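Local coordinates for uncharacterized protein AF_1796 (Archaeoglobus fulgidus, PDB 1VIM) that is of unknown function but probably binds a sugar derivative and may isomerise it, at residues 65-77 / 177-191. Numbering follows the deposited sequence. Where two conformers were deposited one is given.
Sequences FAMRLMHLGYTVY and IMMQKHLTEKDLEAR
The CA atoms of H71 and L188 are the nearest pair across the contact, 4.8 Å apart, where helices 65-71 and 185-191 pass nearly at right angles, their axes 9.2 Å apart at 105°. L72, just before the turn at G73, packs its side chain among apolar groups: its CD2 lies 3.4 Å from M178 CG, tighter than usual for two carbons, and also meets L183 CD1 and L188 CD1, while CD1 packs on I177 CG2. The CB of H71 rests on L188 CG. The H71 imidazole accepts through ND1 a bond from R68 NH1 (2.9 Å); the donor lies in the ring plane, which should restrain the ring's rotation. A Schellman motif at G73, with positive phi, closes the helix, and basic side chains gather at its C-terminal carbonyls. R191, extended from CG to NE, sends NH1 to H71 O (2.7 Å, 145° at the hydrogen), the donor tilted 30° from the carbonyl plane; one guanidinium face lies over G73 CA. K181 bends at chi3, bringing NZ weakly to L72 O and over one face of the Y74 ring, a cation-pi contact 4.2 Å from the centroid. Y74 OH itself is hydrogen-bonded to D45 in helix 34-46. R191, and more weakly K181, would be expected to offset the partial negative charge of the last-turn carbonyls, so the contact combines apolar packing around L72 with basic groups at the carbonyls, joining helix 56-71 of the SIS domain to helices 160-181 and 185-191.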
loop_
_atom_site.group_PDB
_atom_site.type_symbol
_atom_site.label_atom_id
_atom_site.label_comp_id
_atom_site.label_asym_id
_atom_site.label_seq_id
_atom_site.Cartn_x
_atom_site.Cartn_y
_atom_site.Cartn_z
ATOM N N PHE A 65 12.418 6.574 3.977
ATOM C CA PHE A 65 13.847 6.410 3.832
ATOM C C PHE A 65 14.182 5.689 2.531
ATOM O O PHE A 65 15.115 6.108 1.792
ATOM C CB PHE A 65 14.363 5.661 5.044
ATOM C CG PHE A 65 15.862 5.421 5.039
ATOM C CD1 PHE A 65 16.756 6.459 4.848
ATOM C CD2 PHE A 65 16.346 4.153 5.296
ATOM C CE1 PHE A 65 18.129 6.220 4.887
ATOM C CE2 PHE A 65 17.749 3.911 5.340
ATOM C CZ PHE A 65 18.616 4.966 5.124
ATOM N N ALA A 66 13.449 4.618 2.225
ATOM C CA ALA A 66 13.731 3.875 0.977
ATOM C C ALA A 66 13.573 4.793 -0.252
ATOM O O ALA A 66 14.368 4.754 -1.200
ATOM C CB ALA A 66 12.825 2.655 0.850
ATOM N N MET A 67 12.549 5.645 -0.240
ATOM C CA MET A 67 12.326 6.528 -1.360
ATOM C C MET A 67 13.547 7.453 -1.536
ATOM O O MET A 67 14.037 7.651 -2.636
ATOM C CB MET A 67 11.057 7.345 -1.143
ATOM C CG MET A 67 10.760 8.275 -2.326
ATOM S SD MET A 67 9.388 9.369 -2.104
ATOM C CE MET A 67 7.974 8.248 -2.296
ATOM N N ARG A 68 14.070 7.998 -0.438
ATOM C CA ARG A 68 15.263 8.840 -0.527
ATOM C C ARG A 68 16.491 8.067 -0.978
ATOM O O ARG A 68 17.314 8.606 -1.749
ATOM C CB ARG A 68 15.558 9.481 0.820
ATOM C CG ARG A 68 14.848 10.743 1.001
ATOM C CD ARG A 68 15.425 11.950 0.162
ATOM N NE ARG A 68 14.620 13.055 0.595
ATOM C CZ ARG A 68 13.459 13.375 0.088
ATOM N NH1 ARG A 68 13.021 12.773 -1.024
ATOM N NH2 ARG A 68 12.736 14.328 0.670
ATOM N N LEU A 69 16.673 6.836 -0.510
ATOM C CA LEU A 69 17.799 6.038 -1.013
ATOM C C LEU A 69 17.671 5.855 -2.518
ATOM O O LEU A 69 18.678 5.875 -3.229
ATOM C CB LEU A 69 17.895 4.675 -0.298
ATOM C CG LEU A 69 18.334 4.694 1.172
ATOM C CD1 LEU A 69 18.278 3.281 1.703
ATOM C CD2 LEU A 69 19.718 5.320 1.354
ATOM N N MET A 70 16.448 5.676 -3.016
ATOM C CA MET A 70 16.245 5.573 -4.455
ATOM C C MET A 70 16.672 6.889 -5.127
ATOM O O MET A 70 17.380 6.887 -6.142
ATOM C CB MET A 70 14.800 5.158 -4.767
ATOM C CG MET A 70 14.500 5.067 -6.283
ATOM S SD MET A 70 14.084 6.614 -7.077
ATOM C CE MET A 70 12.434 6.964 -6.310
ATOM N N HIS A 71 16.285 8.011 -4.544
ATOM C CA HIS A 71 16.694 9.322 -5.067
ATOM C C HIS A 71 18.199 9.479 -5.144
ATOM O O HIS A 71 18.677 10.133 -6.081
ATOM C CB HIS A 71 16.102 10.477 -4.253
ATOM C CG HIS A 71 14.603 10.522 -4.283
ATOM N ND1 HIS A 71 13.853 11.179 -3.332
ATOM C CD2 HIS A 71 13.707 9.989 -5.158
ATOM C CE1 HIS A 71 12.563 11.034 -3.609
ATOM N NE2 HIS A 71 12.449 10.298 -4.702
ATOM N N LEU A 72 18.917 8.899 -4.188
ATOM C CA LEU A 72 20.380 8.954 -4.134
ATOM C C LEU A 72 21.054 8.006 -5.124
ATOM O O LEU A 72 22.303 8.046 -5.267
ATOM C CB LEU A 72 20.864 8.648 -2.709
ATOM C CG LEU A 72 20.443 9.649 -1.628
ATOM C CD1 LEU A 72 20.841 9.118 -0.252
ATOM C CD2 LEU A 72 21.091 10.968 -1.859
ATOM N N GLY A 73 20.266 7.144 -5.768
ATOM C CA GLY A 73 20.787 6.247 -6.792
ATOM C C GLY A 73 21.060 4.831 -6.331
ATOM O O GLY A 73 21.613 4.040 -7.099
ATOM N N TYR A 74 20.630 4.475 -5.115
ATOM C CA TYR A 74 20.781 3.092 -4.667
ATOM C C TYR A 74 19.708 2.195 -5.271
ATOM O O TYR A 74 18.610 2.662 -5.643
ATOM C CB TYR A 74 20.699 2.980 -3.134
ATOM C CG TYR A 74 21.852 3.632 -2.403
ATOM C CD1 TYR A 74 23.074 2.983 -2.300
ATOM C CD2 TYR A 74 21.721 4.891 -1.833
ATOM C CE1 TYR A 74 24.147 3.577 -1.645
ATOM C CE2 TYR A 74 22.788 5.498 -1.158
ATOM C CZ TYR A 74 23.990 4.828 -1.072
ATOM O OH TYR A 74 25.044 5.411 -0.402
ATOM N N THR A 75 20.003 0.905 -5.304
ATOM C CA THR A 75 19.016 -0.107 -5.629
ATOM C C THR A 75 18.376 -0.528 -4.306
ATOM O O THR A 75 19.027 -1.104 -3.430
ATOM C CB THR A 75 19.678 -1.309 -6.296
ATOM O OG1 THR A 75 20.259 -0.861 -7.534
ATOM C CG2 THR A 75 18.642 -2.327 -6.705
ATOM N N VAL A 76 17.097 -0.215 -4.164
ATOM C CA VAL A 76 16.437 -0.325 -2.867
ATOM C C VAL A 76 15.013 -0.837 -3.041
ATOM O O VAL A 76 14.350 -0.553 -4.028
ATOM C CB VAL A 76 16.483 1.027 -2.097
ATOM C CG1 VAL A 76 15.875 2.145 -2.901
ATOM C CG2 VAL A 76 15.874 0.935 -0.707
ATOM N N TYR A 77 14.546 -1.562 -2.029
ATOM C CA TYR A 77 13.192 -2.143 -2.029
ATOM C C TYR A 77 12.618 -2.081 -0.645
ATOM O O TYR A 77 13.338 -2.061 0.349
ATOM C CB TYR A 77 13.235 -3.614 -2.443
ATOM C CG TYR A 77 13.973 -3.851 -3.718
ATOM C CD1 TYR A 77 13.397 -3.554 -4.942
ATOM C CD2 TYR A 77 15.278 -4.386 -3.683
ATOM C CE1 TYR A 77 14.172 -3.802 -6.155
ATOM C CE2 TYR A 77 15.997 -4.617 -4.828
ATOM C CZ TYR A 77 15.461 -4.317 -6.014
ATOM O OH TYR A 77 16.292 -4.652 -7.085
ATOM N N ILE A 177 25.102 11.301 3.443
ATOM C CA ILE A 177 25.415 10.563 2.220
ATOM C C ILE A 177 25.502 11.499 1.018
ATOM O O ILE A 177 26.395 11.348 0.176
ATOM C CB ILE A 177 24.394 9.419 1.989
ATOM C CG1 ILE A 177 24.514 8.368 3.106
ATOM C CG2 ILE A 177 24.638 8.767 0.625
ATOM C CD1 ILE A 177 23.348 7.377 3.202
ATOM N N MET A 178 24.627 12.490 0.943
ATOM C CA MET A 178 24.714 13.435 -0.177
ATOM C C MET A 178 26.050 14.149 -0.184
ATOM O O MET A 178 26.676 14.275 -1.237
ATOM C CB MET A 178 23.606 14.466 -0.111
ATOM C CG MET A 178 22.234 13.898 -0.445
ATOM S SD MET A 178 20.930 15.064 -0.088
ATOM C CE MET A 178 21.220 16.335 -1.410
ATOM N N MET A 179 26.476 14.610 0.985
ATOM C CA MET A 179 27.780 15.263 1.122
ATOM C C MET A 179 28.901 14.332 0.659
ATOM O O MET A 179 29.762 14.748 -0.146
ATOM C CB MET A 179 28.001 15.768 2.556
ATOM C CG MET A 179 29.354 16.461 2.791
ATOM S SD MET A 179 30.630 15.284 3.256
ATOM C CE MET A 179 32.039 16.369 3.473
ATOM N N GLN A 180 28.902 13.086 1.127
ATOM C CA GLN A 180 29.970 12.131 0.800
ATOM C C GLN A 180 30.045 11.819 -0.680
ATOM O O GLN A 180 31.144 11.635 -1.227
ATOM C CB GLN A 180 29.816 10.831 1.589
ATOM C CG GLN A 180 30.052 10.994 3.073
ATOM C CD GLN A 180 30.050 9.685 3.826
ATOM O OE1 GLN A 180 29.991 8.608 3.228
ATOM N NE2 GLN A 180 30.142 9.768 5.140
ATOM N N LYS A 181 28.893 11.799 -1.336
ATOM C CA LYS A 181 28.805 11.368 -2.723
ATOM C C LYS A 181 28.769 12.561 -3.680
ATOM O O LYS A 181 28.651 12.388 -4.903
ATOM C CB LYS A 181 27.559 10.495 -2.901
ATOM C CG LYS A 181 27.685 9.114 -2.284
ATOM C CD LYS A 181 26.382 8.341 -2.455
ATOM C CE LYS A 181 26.365 7.518 -3.749
ATOM N NZ LYS A 181 25.002 7.007 -4.108
ATOM N N HIS A 182 28.886 13.761 -3.114
ATOM C CA HIS A 182 28.815 15.028 -3.852
ATOM C C HIS A 182 27.553 15.130 -4.701
ATOM O O HIS A 182 27.583 15.528 -5.861
ATOM C CB HIS A 182 30.084 15.234 -4.690
ATOM C CG HIS A 182 31.343 15.077 -3.896
ATOM N ND1 HIS A 182 32.079 13.913 -3.892
ATOM C CD2 HIS A 182 31.973 15.923 -3.046
ATOM C CE1 HIS A 182 33.122 14.054 -3.092
ATOM N NE2 HIS A 182 33.082 15.266 -2.566
ATOM N N LEU A 183 26.435 14.733 -4.093
ATOM C CA LEU A 183 25.138 14.821 -4.731
ATOM C C LEU A 183 24.444 16.088 -4.283
ATOM O O LEU A 183 24.622 16.521 -3.146
ATOM C CB LEU A 183 24.278 13.609 -4.366
ATOM C CG LEU A 183 24.777 12.268 -4.901
ATOM C CD1 LEU A 183 23.996 11.130 -4.224
ATOM C CD2 LEU A 183 24.605 12.225 -6.406
ATOM N N THR A 184 23.676 16.683 -5.185
ATOM C CA THR A 184 22.938 17.904 -4.898
ATOM C C THR A 184 21.451 17.620 -4.984
ATOM O O THR A 184 21.034 16.567 -5.470
ATOM C CB THR A 184 23.271 19.005 -5.918
ATOM O OG1 THR A 184 22.788 18.615 -7.215
ATOM C CG2 THR A 184 24.793 19.145 -6.094
ATOM N N GLU A 185 20.644 18.579 -4.560
ATOM C CA GLU A 185 19.213 18.497 -4.775
ATOM C C GLU A 185 18.840 18.193 -6.222
ATOM O O GLU A 185 17.928 17.409 -6.485
ATOM C CB GLU A 185 18.550 19.781 -4.334
ATOM C CG GLU A 185 17.045 19.698 -4.395
ATOM C CD GLU A 185 16.360 20.928 -3.874
ATOM O OE1 GLU A 185 16.682 22.055 -4.355
ATOM O OE2 GLU A 185 15.473 20.768 -3.003
ATOM N N LYS A 186 19.543 18.800 -7.175
ATOM C CA LYS A 186 19.197 18.588 -8.575
ATOM C C LYS A 186 19.380 17.139 -8.999
ATOM O O LYS A 186 18.614 16.625 -9.828
ATOM C CB LYS A 186 20.003 19.527 -9.472
ATOM C CG LYS A 186 19.384 20.914 -9.563
ATOM N N ASP A 187 20.359 16.467 -8.403
ATOM C CA ASP A 187 20.588 15.040 -8.680
ATOM C C ASP A 187 19.412 14.177 -8.219
ATOM O O ASP A 187 19.012 13.243 -8.908
ATOM C CB ASP A 187 21.864 14.529 -8.032
ATOM C CG ASP A 187 23.110 15.223 -8.557
ATOM O OD1 ASP A 187 23.225 15.433 -9.797
ATOM O OD2 ASP A 187 24.010 15.595 -7.791
ATOM N N LEU A 188 18.874 14.494 -7.048
ATOM C CA LEU A 188 17.734 13.758 -6.492
ATOM C C LEU A 188 16.498 14.045 -7.328
ATOM O O LEU A 188 15.686 13.132 -7.640
ATOM C CB LEU A 188 17.520 14.162 -5.035
ATOM C CG LEU A 188 18.412 13.426 -4.029
ATOM C CD1 LEU A 188 19.924 13.756 -4.132
ATOM C CD2 LEU A 188 17.882 13.654 -2.615
ATOM N N GLU A 189 16.344 15.310 -7.723
ATOM C CA GLU A 189 15.201 15.731 -8.518
ATOM C C GLU A 189 15.097 14.943 -9.816
ATOM O O GLU A 189 13.997 14.635 -10.278
ATOM C CB GLU A 189 15.309 17.229 -8.793
ATOM C CG GLU A 189 14.010 17.959 -9.076
ATOM C CD GLU A 189 14.228 19.467 -9.157
ATOM O OE1 GLU A 189 15.323 19.881 -9.589
ATOM O OE2 GLU A 189 13.324 20.237 -8.758
ATOM N N ALA A 190 16.238 14.571 -10.390
ATOM C CA ALA A 190 16.242 13.827 -11.646
ATOM C C ALA A 190 15.642 12.432 -11.526
ATOM O O ALA A 190 15.151 11.878 -12.512
ATOM C CB ALA A 190 17.653 13.761 -12.252
ATOM N N ARG A 191 15.681 11.865 -10.313
ATOM C CA ARG A 191 15.168 10.517 -10.067
ATOM C C ARG A 191 13.786 10.491 -9.442
ATOM O O ARG A 191 13.132 9.442 -9.437
ATOM C CB ARG A 191 16.126 9.751 -9.148
ATOM C CG ARG A 191 17.521 9.524 -9.731
ATOM C CD ARG A 191 18.301 8.444 -8.983
ATOM N NE ARG A 191 19.679 8.316 -9.457
ATOM C CZ ARG A 191 20.725 8.994 -8.980
ATOM N NH1 ARG A 191 20.586 9.899 -8.011
ATOM N NH2 ARG A 191 21.928 8.766 -9.492
#